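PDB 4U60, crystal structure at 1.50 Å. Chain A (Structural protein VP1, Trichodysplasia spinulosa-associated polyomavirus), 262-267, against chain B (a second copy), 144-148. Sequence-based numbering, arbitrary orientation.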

# COMPACT_ATOMS: atom_id res chain seq x y z
N TYR A 262 16.88 19.56 5.12
CA TYR A 262 16.79 18.11 5.28
C TYR A 262 16.91 17.74 6.73
O TYR A 262 17.70 18.33 7.46
N ARG A 263 16.15 16.71 7.13
CA ARG A 263 16.29 16.08 8.42
C ARG A 263 16.63 14.62 8.23
O ARG A 263 15.93 13.93 7.46
N GLY A 264 17.67 14.15 8.91
CA GLY A 264 18.04 12.72 8.91
C GLY A 264 17.99 12.11 10.29
O GLY A 264 18.00 12.83 11.28
N LEU A 265 17.94 10.77 10.35
CA LEU A 265 17.95 10.04 11.61
C LEU A 265 19.08 9.00 11.60
O LEU A 265 19.50 8.55 10.54
N PRO A 266 19.56 8.63 12.78
CA PRO A 266 20.63 7.64 12.88
C PRO A 266 20.10 6.25 12.58
O PRO A 266 18.88 6.00 12.64
N ARG A 267 21.01 5.34 12.24
CA ARG A 267 20.66 3.95 12.03
C ARG A 267 21.53 3.04 12.89
O ARG A 267 22.74 3.25 13.04
N PHE B 144 17.43 8.86 24.24
CA PHE B 144 17.01 10.24 24.01
C PHE B 144 17.40 10.66 22.60
O PHE B 144 18.51 10.39 22.17
N LEU B 145 16.46 11.27 21.88
CA LEU B 145 16.76 11.87 20.57
C LEU B 145 15.66 12.87 20.26
O LEU B 145 14.50 12.53 20.32
N THR B 146 16.04 14.09 19.93
CA THR B 146 15.08 15.16 19.75
C THR B 146 15.33 15.94 18.47
O THR B 146 16.46 16.02 17.96
N GLY B 147 14.26 16.52 17.93
CA GLY B 147 14.40 17.45 16.82
C GLY B 147 14.96 18.83 17.17
O GLY B 147 15.34 19.59 16.29
N ASN B 148 14.99 19.15 18.46
CA ASN B 148 15.48 20.43 18.93
C ASN B 148 16.10 20.26 20.31
O ASN B 148 15.38 20.13 21.30

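The two stretches run in nearly opposite directions, 172° apart when CA 263 to 266 of chain A is set against CA 145 to 147 of chain B. Their backbones stay well separated: among the nearest CA pairs, CA of A:Arg263 is 8.7 Å from CA of B:Gly147, and CA of A:Leu265 is 9.2 Å from CA of B:Leu145. Gaps of that size are too wide for main-chain pairing, so the contact depends on side chains reaching across, and it buries a modest 175 Å² summed over both sides.

The chain B stretch begins with B:Phe144, which does not touch the chain A stretch. Its chi1 is t (-172°) with chi2 at 77°, and its nearest side-chain approach is CE2 of B:Phe144 to NH2 of A:Arg263, 9.4 Å.

B:Leu145 is the centre of the packing. Its CA-to-CB bond points toward the chain A stretch, chi1 is t (-171°) and chi2 is t, though at 153° it is displaced from the ideal value. Of its surface, 63 Å² is covered by the chain A stretch, more than for any other residue here. With this conformation its two methyls meet different neighbours. CD1 of B:Leu145 lies 3.5 Å from CG of A:Pro266, a proline whose CA-to-CB bond also points toward the chain B stretch and whose ring has the C-gamma endo pucker. CD2 of B:Leu145 lies 4.0 Å from CD2 of A:Leu265. The CA-to-CB bond of A:Leu265 points sideways to the chain B stretch, but the end of its side chain, in the m,t rotamer (chi1 -68°, chi2 178°), comes nearer. CD2 of B:Leu145 also sits 3.7 Å from NH2 of A:Arg263, so the same methyl borders both an apolar and a charged group.

The CA-to-CB bond of B:Thr146 points away from the chain A stretch, with chi1 t (176°); CB of B:Thr146, its nearest side-chain atom, is 6.2 Å from NH2 of A:Arg263. What the residue offers is its backbone carbonyl. Atom O of B:Thr146 is 3.1 Å from NH2 of A:Arg263, a close polar approach whose geometry does not settle whether a hydrogen bond forms. The arginine reaches this point from a CA-to-CB bond directed toward the chain B stretch, through chi1 t (174°), chi2 p (54°) and chi3 t (165°), and the guanidinium meets its chain B neighbours obliquely. Its NH1 and NH2 also have hydrogen-bonding partners elsewhere in the structure. The threonine hydroxyl serves its own chain: OG1 of B:Thr146 accepts a hydrogen bond from N of B:Asn148 at 3.1 Å, almost linear with an N-H...acceptor angle of 171°.

B:Gly147 has no side chain, and CA of B:Gly147 approaches NH2 of A:Arg263 at 3.8 Å. The guanidinium thus lies beside three successive residues of chain B.

B:Asn148 closes the stretch with its CA-to-CB bond pointing away from the chain A stretch and chi1 t (-179°); CB of B:Asn148, its nearest side-chain atom, is 8.0 Å from NH2 of A:Arg263. In the chain A stretch A:Tyr262, A:Gly264 and A:Arg267 likewise make no contact. The interface is therefore a small apolar cluster around B:Leu145, continued toward B:Gly147 by a single arginine.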

# COMPACT_ATOMS: atom_id res chain seq x y z
CB TYR A 262 17.94 17.42 4.57
CG TYR A 262 17.85 17.37 3.07
CD1 TYR A 262 17.14 16.33 2.46
CD2 TYR A 262 18.50 18.29 2.26
CE1 TYR A 262 17.08 16.24 1.09
CE2 TYR A 262 18.46 18.20 0.89
CZ TYR A 262 17.72 17.17 0.30
OH TYR A 262 17.69 17.06 -1.09
CB ARG A 263 15.00 16.20 9.23
CG ARG A 263 14.98 15.45 10.56
CD ARG A 263 16.15 15.80 11.46
NE ARG A 263 15.97 15.37 12.85
CZ ARG A 263 16.92 15.30 13.77
NH1 ARG A 263 18.19 15.57 13.46
NH2 ARG A 263 16.62 14.97 15.01
CB LEU A 265 16.60 9.33 11.86
CG LEU A 265 15.41 10.26 12.13
CD1 LEU A 265 14.15 9.41 12.31
CD2 LEU A 265 15.65 11.11 13.34
CB PRO A 266 21.08 7.72 14.34
CG PRO A 266 20.10 8.55 15.06
CD PRO A 266 19.09 9.08 14.10
CB ARG A 267 20.80 3.60 10.56
CG ARG A 267 20.47 2.14 10.23
CD ARG A 267 20.49 1.92 8.74
NE ARG A 267 19.30 2.41 8.02
CZ ARG A 267 18.20 1.70 7.80
NH1 ARG A 267 18.06 0.47 8.29
NH2 ARG A 267 17.18 2.24 7.11
CB PHE B 144 17.69 11.16 25.00
CG PHE B 144 17.19 12.57 24.99
CD1 PHE B 144 15.98 12.91 25.60
CD2 PHE B 144 17.93 13.58 24.39
CE1 PHE B 144 15.52 14.22 25.60
CE2 PHE B 144 17.47 14.89 24.39
CZ PHE B 144 16.27 15.22 25.00
CB LEU B 145 16.91 10.83 19.45
CG LEU B 145 17.42 11.39 18.10
CD1 LEU B 145 18.16 10.32 17.31
CD2 LEU B 145 16.35 12.02 17.22
CB THR B 146 15.11 16.14 20.96
OG1 THR B 146 14.21 17.24 20.73
CG2 THR B 146 16.50 16.68 21.21
CB ASN B 148 14.36 21.45 19.03
CG ASN B 148 14.88 22.82 19.50
OD1 ASN B 148 16.10 23.06 19.56
ND2 ASN B 148 13.97 23.71 19.83